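Long-range contacts in SusD superfamily protein (Bacteroides thetaiotaomicron VPI-5482, PDB 3HDX), which probably binds polysaccharide as a SusD-family lipoprotein of the outer membrane, taking part in carbohydrate uptake and metabolism: residues D309-I314 against R394-V399; I366-A371 against E418-E423; L412-F417 against K439-N444; A238-E243 against F335-I340. All blocks are in the same frame, centred on the assembly; numbering follows the deposited sequence. Where two conformers were deposited one is given.

Interaction 1: D309-I314 against R394-V399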
# COMPACT_ATOMS: atom_id res chain seq x y z
N ASP A 309 1.43 24.67 5.97
CA ASP A 309 1.23 23.23 5.80
C ASP A 309 1.30 22.55 7.17
O ASP A 309 2.36 22.56 7.83
CB ASP A 309 2.26 22.68 4.84
CG ASP A 309 1.91 21.30 4.33
OD1 ASP A 309 1.54 20.42 5.15
OD2 ASP A 309 1.95 21.14 3.09
N LEU A 310 0.16 21.97 7.59
CA LEU A 310 0.10 21.32 8.91
C LEU A 310 1.04 20.14 9.07
O LEU A 310 1.39 19.78 10.18
CB LEU A 310 -1.33 20.88 9.27
CG LEU A 310 -2.35 22.01 9.47
CD1 LEU A 310 -3.75 21.48 9.68
CD2 LEU A 310 -1.92 22.89 10.66
N ARG A 311 1.44 19.51 7.97
CA ARG A 311 2.37 18.38 8.05
C ARG A 311 3.79 18.83 8.42
O ARG A 311 4.52 18.07 9.07
CB ARG A 311 2.38 17.64 6.71
CG ARG A 311 1.00 17.00 6.36
CD ARG A 311 0.78 16.70 4.92
NE ARG A 311 0.68 17.93 4.09
CZ ARG A 311 0.01 18.04 2.94
NH1 ARG A 311 -0.73 17.04 2.45
NH2 ARG A 311 0.05 19.17 2.26
N PHE A 312 4.16 20.05 8.02
CA PHE A 312 5.49 20.60 8.28
C PHE A 312 5.39 22.10 8.48
O PHE A 312 5.73 22.90 7.64
CB PHE A 312 6.49 20.23 7.18
CG PHE A 312 7.87 20.67 7.49
CD1 PHE A 312 8.50 20.19 8.63
CD2 PHE A 312 8.51 21.61 6.69
CE1 PHE A 312 9.77 20.63 8.93
CE2 PHE A 312 9.78 22.06 6.99
CZ PHE A 312 10.41 21.57 8.12
N GLY A 313 4.89 22.45 9.64
CA GLY A 313 4.64 23.84 9.96
C GLY A 313 4.52 24.01 11.45
O GLY A 313 5.54 24.00 12.15
N ILE A 314 3.29 24.08 11.94
CA ILE A 314 3.03 24.27 13.36
C ILE A 314 3.70 23.16 14.21
O ILE A 314 3.78 21.98 13.81
CB ILE A 314 1.49 24.31 13.63
CG1 ILE A 314 1.14 24.87 15.00
CG2 ILE A 314 0.85 22.93 13.42
CD1 ILE A 314 1.40 26.38 15.10
N ARG A 394 -5.21 20.43 5.52
CA ARG A 394 -3.78 20.48 5.84
C ARG A 394 -3.24 21.90 5.89
O ARG A 394 -2.03 22.14 5.69
CB ARG A 394 -3.01 19.64 4.81
CG ARG A 394 -3.38 18.16 4.79
CD ARG A 394 -2.94 17.47 6.04
NE ARG A 394 -3.31 16.07 6.03
CZ ARG A 394 -4.28 15.49 6.75
NH1 ARG A 394 -5.08 16.18 7.56
NH2 ARG A 394 -4.48 14.17 6.65
N GLY A 395 -4.13 22.84 6.17
CA GLY A 395 -3.78 24.25 6.35
C GLY A 395 -3.48 25.06 5.11
O GLY A 395 -3.10 26.23 5.22
N LEU A 396 -3.71 24.48 3.93
CA LEU A 396 -3.42 25.13 2.68
C LEU A 396 -4.69 25.75 2.09
O LEU A 396 -5.79 25.20 2.20
CB LEU A 396 -2.80 24.13 1.68
CG LEU A 396 -1.51 23.43 2.14
CD1 LEU A 396 -1.01 22.46 1.08
CD2 LEU A 396 -0.41 24.43 2.50
N ARG A 397 -4.50 26.88 1.41
CA ARG A 397 -5.63 27.56 0.75
C ARG A 397 -6.15 26.74 -0.42
O ARG A 397 -5.43 25.92 -1.02
CB ARG A 397 -5.20 28.92 0.19
CG ARG A 397 -4.14 28.85 -0.93
CD ARG A 397 -3.89 30.23 -1.51
NE ARG A 397 -2.94 30.22 -2.62
CZ ARG A 397 -3.24 29.99 -3.90
NH1 ARG A 397 -4.47 29.62 -4.27
NH2 ARG A 397 -2.27 30.07 -4.81
N GLU A 398 -7.40 26.99 -0.75
CA GLU A 398 -7.94 26.45 -1.98
C GLU A 398 -7.20 27.04 -3.18
O GLU A 398 -6.79 28.20 -3.14
CB GLU A 398 -9.41 26.80 -2.14
CG GLU A 398 -10.27 26.01 -1.23
CD GLU A 398 -11.75 26.22 -1.45
OE1 GLU A 398 -12.15 27.23 -2.07
OE2 GLU A 398 -12.49 25.32 -0.99
N VAL A 399 -7.02 26.21 -4.21
CA VAL A 399 -6.49 26.60 -5.48
C VAL A 399 -7.58 26.57 -6.55
O VAL A 399 -8.63 25.96 -6.36
CB VAL A 399 -5.27 25.77 -5.92
CG1 VAL A 399 -4.07 26.05 -4.96
CG2 VAL A 399 -5.63 24.25 -5.99
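The Arg311 side chain lies across Arg394 where 309-314 meets 394-399, its CG anti to the carbonyl carbon (chi1 -64°). CG and CD ride against the aliphatic part of Arg394, Arg311 CD lying 4.0 Å from Arg394 CD, before a bend at chi3 (-68°) swings the guanidinium edge-on to the Asp309 carboxylate. Arg311 NE donates to Asp309 OD1 at 2.8 Å and Arg311 NH2 to Asp309 OD2 at 2.9 Å, an in-plane bidentate grip that uses the syn lone pair of each oxygen. Arg394 CG sits over one guanidinium face, 3.7 Å from Arg311 NH1, while Leu396 CD1 approaches the edge, 3.7 Å from Arg311 NH2. NH1 turns to Glu419 and Glu423 on helix 409-423, so three carboxylates share this buried cation and would probably offset repulsion from Arg394, itself paired with Glu423. Leu310 N ties the backbones by donating to Arg394 O, 2.9 Å and nearly straight (171°), from above the carbonyl plane. Asp309 OD1 also accepts from Arg311 N, two residues on, at 3.0 Å on its anti lone pair; that bond makes an Asx turn, overlapping a type I beta turn from Asp309 to Phe312.

Interaction 2: I366-A371 against E418-E423. With EDO (1,2-ethanediol), chain E.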
# COMPACT_ATOMS: atom_id res chain seq x y z
N ILE A 366 -7.35 7.89 -2.14
CA ILE A 366 -8.38 7.67 -3.15
C ILE A 366 -8.90 9.00 -3.74
O ILE A 366 -9.17 9.08 -4.94
CB ILE A 366 -9.53 6.80 -2.60
CG1 ILE A 366 -9.00 5.40 -2.18
CG2 ILE A 366 -10.66 6.65 -3.62
CD1 ILE A 366 -8.32 4.58 -3.24
N THR A 367 -8.99 10.04 -2.91
CA THR A 367 -9.41 11.36 -3.34
C THR A 367 -8.40 11.98 -4.28
O THR A 367 -8.78 12.50 -5.34
CB THR A 367 -9.72 12.25 -2.13
OG1 THR A 367 -10.75 11.60 -1.37
CG2 THR A 367 -10.12 13.69 -2.53
N LEU A 368 -7.11 11.83 -3.96
CA LEU A 368 -6.05 12.35 -4.86
C LEU A 368 -5.98 11.51 -6.13
O LEU A 368 -5.73 12.04 -7.20
CB LEU A 368 -4.68 12.47 -4.16
CG LEU A 368 -4.62 13.52 -3.04
CD1 LEU A 368 -3.36 13.34 -2.15
CD2 LEU A 368 -4.74 14.96 -3.62
N LEU A 369 -6.25 10.20 -6.02
CA LEU A 369 -6.28 9.30 -7.20
C LEU A 369 -7.37 9.76 -8.14
O LEU A 369 -7.20 9.75 -9.37
CB LEU A 369 -6.44 7.83 -6.76
CG LEU A 369 -6.26 6.84 -7.91
CD1 LEU A 369 -4.79 6.83 -8.44
CD2 LEU A 369 -6.74 5.43 -7.46
N ARG A 370 -8.53 10.07 -7.57
CA ARG A 370 -9.64 10.58 -8.37
C ARG A 370 -9.24 11.87 -9.13
O ARG A 370 -9.59 12.01 -10.29
CB ARG A 370 -10.89 10.81 -7.51
CG ARG A 370 -12.10 11.05 -8.36
CD ARG A 370 -13.29 11.27 -7.51
NE ARG A 370 -14.50 11.35 -8.29
CZ ARG A 370 -15.70 11.44 -7.73
NH1 ARG A 370 -15.85 11.42 -6.38
NH2 ARG A 370 -16.77 11.49 -8.52
N ALA A 371 -8.56 12.79 -8.44
CA ALA A 371 -8.03 14.01 -9.09
C ALA A 371 -7.10 13.68 -10.26
O ALA A 371 -7.24 14.21 -11.35
CB ALA A 371 -7.39 14.94 -8.06
N GLU A 418 2.59 16.33 -6.21
CA GLU A 418 3.28 16.94 -5.06
C GLU A 418 2.42 16.83 -3.81
O GLU A 418 2.95 16.67 -2.72
CB GLU A 418 3.62 18.41 -5.32
CG GLU A 418 4.63 18.59 -6.43
CD GLU A 418 5.93 17.81 -6.23
OE1 GLU A 418 6.47 17.83 -5.13
OE2 GLU A 418 6.40 17.17 -7.22
N GLU A 419 1.10 16.94 -3.96
CA GLU A 419 0.21 16.76 -2.80
C GLU A 419 0.28 15.31 -2.28
O GLU A 419 0.30 15.06 -1.06
CB GLU A 419 -1.22 17.21 -3.08
CG GLU A 419 -2.06 17.37 -1.78
CD GLU A 419 -1.57 18.46 -0.84
OE1 GLU A 419 -0.90 19.43 -1.28
OE2 GLU A 419 -1.90 18.37 0.36
N ARG A 420 0.28 14.34 -3.19
CA ARG A 420 0.48 12.95 -2.78
C ARG A 420 1.85 12.77 -2.06
O ARG A 420 1.98 12.01 -1.10
CB ARG A 420 0.41 12.02 -3.99
CG ARG A 420 -0.95 11.92 -4.61
CD ARG A 420 -1.05 10.92 -5.77
NE ARG A 420 -0.80 9.53 -5.34
CZ ARG A 420 -1.70 8.71 -4.82
NH1 ARG A 420 -3.00 9.02 -4.75
NH2 ARG A 420 -1.31 7.51 -4.43
N ARG A 421 2.87 13.42 -2.61
CA ARG A 421 4.23 13.35 -2.07
C ARG A 421 4.22 13.79 -0.61
O ARG A 421 4.84 13.16 0.22
CB ARG A 421 5.15 14.24 -2.88
CG ARG A 421 6.64 14.19 -2.56
CD ARG A 421 7.34 15.16 -3.47
NE ARG A 421 8.81 15.03 -3.46
CZ ARG A 421 9.62 15.80 -4.16
NH1 ARG A 421 9.16 16.78 -4.93
NH2 ARG A 421 10.94 15.56 -4.13
N ARG A 422 3.52 14.88 -0.34
CA ARG A 422 3.36 15.37 1.01
C ARG A 422 2.45 14.51 1.90
O ARG A 422 2.82 14.12 3.01
CB ARG A 422 2.86 16.83 1.00
CG ARG A 422 3.86 17.80 0.45
CD ARG A 422 3.40 19.22 0.57
NE ARG A 422 2.38 19.54 -0.41
CZ ARG A 422 2.57 20.09 -1.61
NH1 ARG A 422 3.78 20.43 -2.04
NH2 ARG A 422 1.53 20.33 -2.38
N GLU A 423 1.26 14.22 1.40
CA GLU A 423 0.26 13.54 2.20
C GLU A 423 0.57 12.12 2.53
O GLU A 423 0.36 11.70 3.66
CB GLU A 423 -1.11 13.63 1.49
CG GLU A 423 -2.26 13.04 2.25
CD GLU A 423 -2.50 13.70 3.63
OE1 GLU A 423 -2.15 14.88 3.78
OE2 GLU A 423 -3.11 13.02 4.51
C1 EDO E . 8.28 15.04 -9.01
O1 EDO E . 7.71 14.86 -7.70
C2 EDO E . 9.67 15.60 -8.92
O2 EDO E . 10.48 14.66 -8.21
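Leu368 and Arg420 lie side by side and run in opposite senses, each sliding past the other between two nearly antiparallel helices. The axes of 366-371 and 418-423 come within 10.5 Å at 169°, and Leu368 points toward 418-423. Its CD1 branch rests 3.7 Å from Arg420 CG, while its CB backs onto the same carbon. The other branch, CD2, meets Glu419 CG at 4.0 Å, the two side chains crossing at about a right angle. Arg420 leaves the helix with CG beside the backbone N and then bends at chi3 (64°), which brings its guanidinium up to Leu369; its edge faces Leu369 N, 3.7 Å from Arg420 NH1. Glu419 bends at chi2 and turns its carboxylate away from the leucine, OE1 accepting Arg422 NH2 at 2.8 Å. On another side of the helix, Glu418 OE1 takes Arg421 NH1 at 2.9 Å on its syn lone pair, and OE2 accepts O1 of a bound 1,2-ethanediol at 2.7 Å. That same O1 lies over a face of the Arg421 guanidinium. An alanine at Glu418 would probably leave Arg421 less firmly placed, with Asp45 still paired to it but the ethanediol robbed of its carboxylate acceptor. The segments share no hydrogen bond, only mostly methyl and methylene packing with the edge of the Arg420 guanidinium. Yet Arg420 NH2 and NE form salt bridges with Asp365, just before 366-371 on the same helix, and Asp433, while Glu419 and Glu423 pair with Arg311 and Arg394.

Interaction 3: L412-F417 against K439-N444. With EDO (1,2-ethanediol), chain D.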
# COMPACT_ATOMS: atom_id res chain seq x y z
N LEU A 412 -1.39 21.06 -13.29
CA LEU A 412 -2.28 20.52 -12.25
C LEU A 412 -1.90 19.07 -11.90
O LEU A 412 -1.86 18.71 -10.73
CB LEU A 412 -3.75 20.66 -12.66
CG LEU A 412 -4.79 20.07 -11.67
CD1 LEU A 412 -4.58 20.74 -10.30
CD2 LEU A 412 -6.23 20.29 -12.15
N ILE A 413 -1.63 18.25 -12.91
CA ILE A 413 -1.16 16.86 -12.65
C ILE A 413 0.09 16.87 -11.77
O ILE A 413 0.12 16.18 -10.75
CB ILE A 413 -0.91 16.06 -13.95
CG1 ILE A 413 -2.22 15.76 -14.66
CG2 ILE A 413 -0.10 14.74 -13.66
CD1 ILE A 413 -2.02 15.34 -16.14
N ALA A 414 1.05 17.72 -12.10
CA ALA A 414 2.30 17.77 -11.33
C ALA A 414 1.97 18.14 -9.85
O ALA A 414 2.51 17.53 -8.92
CB ALA A 414 3.33 18.73 -11.96
N GLU A 415 1.08 19.10 -9.66
CA GLU A 415 0.71 19.52 -8.30
C GLU A 415 -0.04 18.44 -7.49
O GLU A 415 0.21 18.27 -6.30
CB GLU A 415 -0.03 20.85 -8.28
CG GLU A 415 -0.35 21.38 -6.89
CD GLU A 415 0.86 21.58 -6.00
OE1 GLU A 415 2.01 21.75 -6.51
OE2 GLU A 415 0.65 21.57 -4.78
N ILE A 416 -0.92 17.70 -8.16
CA ILE A 416 -1.59 16.55 -7.52
C ILE A 416 -0.53 15.56 -7.02
O ILE A 416 -0.64 15.07 -5.88
CB ILE A 416 -2.57 15.85 -8.47
CG1 ILE A 416 -3.77 16.78 -8.78
CG2 ILE A 416 -3.10 14.54 -7.85
CD1 ILE A 416 -4.60 16.41 -9.97
N PHE A 417 0.48 15.27 -7.86
CA PHE A 417 1.58 14.40 -7.39
C PHE A 417 2.42 15.00 -6.25
O PHE A 417 2.85 14.26 -5.39
CB PHE A 417 2.41 13.88 -8.55
CG PHE A 417 1.72 12.78 -9.26
CD1 PHE A 417 1.71 11.50 -8.70
CD2 PHE A 417 1.04 12.98 -10.45
CE1 PHE A 417 1.06 10.44 -9.34
CE2 PHE A 417 0.40 11.94 -11.07
CZ PHE A 417 0.39 10.68 -10.52
N LYS A 439 4.31 8.64 -16.60
CA LYS A 439 3.49 8.21 -17.73
C LYS A 439 2.55 9.27 -18.24
O LYS A 439 2.27 9.34 -19.44
CB LYS A 439 2.77 6.90 -17.40
CG LYS A 439 3.76 5.68 -17.22
CD LYS A 439 3.12 4.46 -16.55
CE LYS A 439 2.03 3.83 -17.41
NZ LYS A 439 1.32 2.75 -16.63
N LEU A 440 2.06 10.10 -17.32
CA LEU A 440 1.18 11.23 -17.68
C LEU A 440 1.95 12.47 -18.12
O LEU A 440 1.57 13.09 -19.10
CB LEU A 440 0.29 11.65 -16.50
CG LEU A 440 -0.89 10.74 -16.15
CD1 LEU A 440 -1.44 11.00 -14.71
CD2 LEU A 440 -1.97 10.84 -17.20
N MSE A 441 3.00 12.84 -17.37
CA MSE A 441 3.75 14.06 -17.64
C MSE A 441 4.65 13.96 -18.85
O MSE A 441 4.78 14.92 -19.61
CB MSE A 441 4.58 14.51 -16.41
CG MSE A 441 3.71 14.83 -15.17
SE MSE A 441 2.64 16.41 -15.38
CE MSE A 441 4.11 17.68 -15.64
N LYS A 442 5.32 12.81 -18.99
CA LYS A 442 6.30 12.54 -20.04
C LYS A 442 7.39 13.63 -20.10
O LYS A 442 7.84 14.02 -21.19
CB LYS A 442 5.59 12.36 -21.41
CG LYS A 442 4.53 11.25 -21.39
CD LYS A 442 3.81 11.12 -22.74
CE LYS A 442 2.70 10.12 -22.63
N ASP A 443 7.80 14.10 -18.92
CA ASP A 443 8.75 15.20 -18.80
C ASP A 443 10.20 14.78 -18.54
O ASP A 443 11.02 15.63 -18.29
CB ASP A 443 8.27 16.24 -17.75
CG ASP A 443 8.22 15.72 -16.33
OD1 ASP A 443 8.34 14.50 -16.07
OD2 ASP A 443 8.05 16.60 -15.45
N ASN A 444 10.49 13.48 -18.64
CA ASN A 444 11.84 12.98 -18.41
C ASN A 444 12.09 11.76 -19.30
O ASN A 444 11.66 10.65 -18.99
CB ASN A 444 12.03 12.69 -16.93
CG ASN A 444 13.47 12.42 -16.58
OD1 ASN A 444 14.13 11.61 -17.25
ND2 ASN A 444 13.95 13.03 -15.50
C1 EDO D . 3.81 0.29 -15.12
O1 EDO D . 2.98 1.41 -14.79
C2 EDO D . 4.60 0.65 -16.37
O2 EDO D . 3.69 0.98 -17.43
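The Phe417 ring is met at its rim, not over a face, by residues of the two segments. Leu440 CD1 comes to the edge from helix 430-441, 4.2 Å from Phe417 CE2, the two side chains crossing at about a right angle. Ile413 CG2, one turn earlier on the ring's own helix, also lies at the edge and in the plane of the ring. Leu440 CD1 completes a triangle with them, 4.1 Å from Ile413 CG2. Beyond it the selenomethionine Met441 folds back toward helix 409-423, bending at both chi2 (-69°) and chi3 (-61°). Its SE reaches Ile413 CG2 at 3.6 Å as the two side chains slide past each other in opposite senses, and its terminal CE lies against Ala414 CB at 3.9 Å. The contact falls at the end of helix 430-441: Lys442 leaves helical geometry with positive phi (54°), and Asn444 then caps the following helix, its OD1 accepting Phe447 N. Lys439 points elsewhere, its NZ donating to both hydroxyls of a bound 1,2-ethanediol, the nearer being O1 at 2.8 Å. Between the segments there is neither a hydrogen bond nor a salt bridge. The pairing therefore rests on shape and dispersion, with the large, polarisable selenium, introduced with the modified residue, making the closest side-chain approach.

Interaction 4: A238-E243 against F335-I340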
# COMPACT_ATOMS: atom_id res chain seq x y z
N ALA A 238 -3.48 15.59 13.52
CA ALA A 238 -3.22 15.02 14.85
C ALA A 238 -3.55 13.53 14.86
O ALA A 238 -2.76 12.72 15.36
CB ALA A 238 -4.01 15.75 15.94
N ASP A 239 -4.70 13.17 14.32
CA ASP A 239 -5.12 11.73 14.27
C ASP A 239 -4.27 10.90 13.31
O ASP A 239 -4.11 9.69 13.51
CB ASP A 239 -6.61 11.60 13.94
CG ASP A 239 -7.53 12.02 15.10
OD1 ASP A 239 -7.07 12.13 16.27
OD2 ASP A 239 -8.75 12.24 14.85
N LEU A 240 -3.71 11.53 12.30
CA LEU A 240 -2.86 10.79 11.38
C LEU A 240 -1.55 10.38 12.04
O LEU A 240 -1.07 9.29 11.80
CB LEU A 240 -2.57 11.63 10.13
CG LEU A 240 -1.70 11.03 9.03
CD1 LEU A 240 -2.33 9.74 8.45
CD2 LEU A 240 -1.45 12.07 7.94
N THR A 241 -1.01 11.27 12.87
CA THR A 241 0.34 11.13 13.40
C THR A 241 0.44 10.69 14.86
O THR A 241 1.54 10.35 15.31
CB THR A 241 1.08 12.49 13.22
OG1 THR A 241 0.39 13.54 13.94
CG2 THR A 241 1.19 12.86 11.76
N SER A 242 -0.69 10.69 15.57
CA SER A 242 -0.71 10.32 16.98
C SER A 242 -0.25 8.89 17.22
O SER A 242 -0.49 7.99 16.41
CB SER A 242 -2.15 10.41 17.52
OG SER A 242 -2.22 9.98 18.85
N GLU A 243 0.27 8.68 18.42
CA GLU A 243 0.69 7.37 18.91
C GLU A 243 -0.51 6.39 18.99
O GLU A 243 -0.35 5.18 19.00
CB GLU A 243 1.36 7.53 20.29
CG GLU A 243 2.70 8.30 20.28
CD GLU A 243 2.65 9.86 20.35
OE1 GLU A 243 1.57 10.52 20.14
OE2 GLU A 243 3.77 10.42 20.59
N PHE A 335 12.16 11.73 10.97
CA PHE A 335 10.83 11.63 10.38
C PHE A 335 9.99 10.81 11.38
O PHE A 335 10.09 9.56 11.47
CB PHE A 335 10.92 10.98 9.01
CG PHE A 335 9.61 10.86 8.33
CD1 PHE A 335 9.06 11.97 7.73
CD2 PHE A 335 8.90 9.65 8.29
CE1 PHE A 335 7.85 11.93 7.08
CE2 PHE A 335 7.66 9.59 7.62
CZ PHE A 335 7.16 10.73 7.00
N SER A 336 9.18 11.54 12.14
CA SER A 336 8.43 11.01 13.25
C SER A 336 6.94 10.86 12.99
O SER A 336 6.18 10.55 13.91
CB SER A 336 8.67 11.94 14.46
OG SER A 336 8.27 13.26 14.15
N LYS A 337 6.50 11.03 11.73
CA LYS A 337 5.09 10.92 11.37
C LYS A 337 4.44 9.65 11.95
O LYS A 337 3.35 9.70 12.49
CB LYS A 337 4.95 10.92 9.85
CG LYS A 337 3.56 10.75 9.33
CD LYS A 337 3.56 10.57 7.84
CE LYS A 337 2.15 10.32 7.30
NZ LYS A 337 2.05 10.35 5.79
N ILE A 338 5.12 8.53 11.74
CA ILE A 338 4.66 7.19 12.13
C ILE A 338 5.53 6.79 13.33
O ILE A 338 6.77 6.67 13.23
CB ILE A 338 4.75 6.19 10.95
CG1 ILE A 338 4.01 6.75 9.72
CG2 ILE A 338 4.23 4.82 11.41
CD1 ILE A 338 3.87 5.82 8.54
N LYS A 339 4.87 6.61 14.47
CA LYS A 339 5.57 6.42 15.78
C LYS A 339 4.73 5.62 16.80
O LYS A 339 4.36 6.09 17.89
CB LYS A 339 6.02 7.79 16.32
CG LYS A 339 4.94 8.83 16.43
CD LYS A 339 5.44 10.15 17.05
CE LYS A 339 4.37 11.20 17.06
NZ LYS A 339 3.97 11.56 15.67
N ILE A 340 4.40 4.40 16.39
CA ILE A 340 3.57 3.48 17.19
C ILE A 340 4.56 2.60 17.97
O ILE A 340 5.00 1.53 17.52
CB ILE A 340 2.61 2.68 16.31
CG1 ILE A 340 1.83 3.58 15.35
CG2 ILE A 340 1.65 1.91 17.20
CD1 ILE A 340 1.06 4.77 16.01
O HOH W 1 2.13 7.64 14.31
O HOH W 2 2.01 13.57 16.58
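Lys339 NZ is gripped by three acceptors, enough to engage each of its N-H bonds: Thr241 O at 2.7 Å, Ser336 O at 3.0 Å and a water at 3.0 Å. In this SusD-family fold a lysine ammonium thus binds the terminal carbonyl of the short helix 237-241, joining its C-terminal end to the loop after strand 334-335, where the positive charge would probably suit the helix end. Both carbonyls are met from above their planes. The bridging water also donates to Thr241 OG1, which is hydrogen-bonded to Ile237 O one turn back, while a second water donates to Thr241 O and accepts from Lys339 N. Lys339 starts in the crowded position between backbone N and carbonyl carbon (chi1 54°), runs extended, and bends only at chi4 (-63°). Glu243 crosses it obliquely, Glu243 OE2 lying 3.7 Å from Lys339 CE. An alanine at Lys339 would probably loosen this helix end from the loop, since every NZ bond would be lost. Nearby, the extended Lys337 passes Thr241 CG2 with its CG and Leu240 CD2 with its CE on the way to Glu427. Farther along, Ile340 CD1 presses its methyl to 3.3 Å from Glu243 O.

All four contacts draw on the part of the chain from 238 to 444, and their segments interleave: interaction 4 crosses interaction 1, which crosses interaction 2, which crosses interaction 3. Helix 409-423 is the shared element, carrying one segment each of interactions 2 and 3, whose centres are about 12 Å apart. Salt bridges from Glu419 and Glu423 join it to the loops of interaction 1 (centres of 1 and 2 about 14 Å apart), while Lys337 NZ probably hydrogen-bonds to Glu423 O, at its C-terminal end. Interactions 3 and 4, centres about 29 Å apart, do not touch. Helix packing thus connects through salt bridges to interaction 1 and a lysine-to-carbonyl contact to interaction 4.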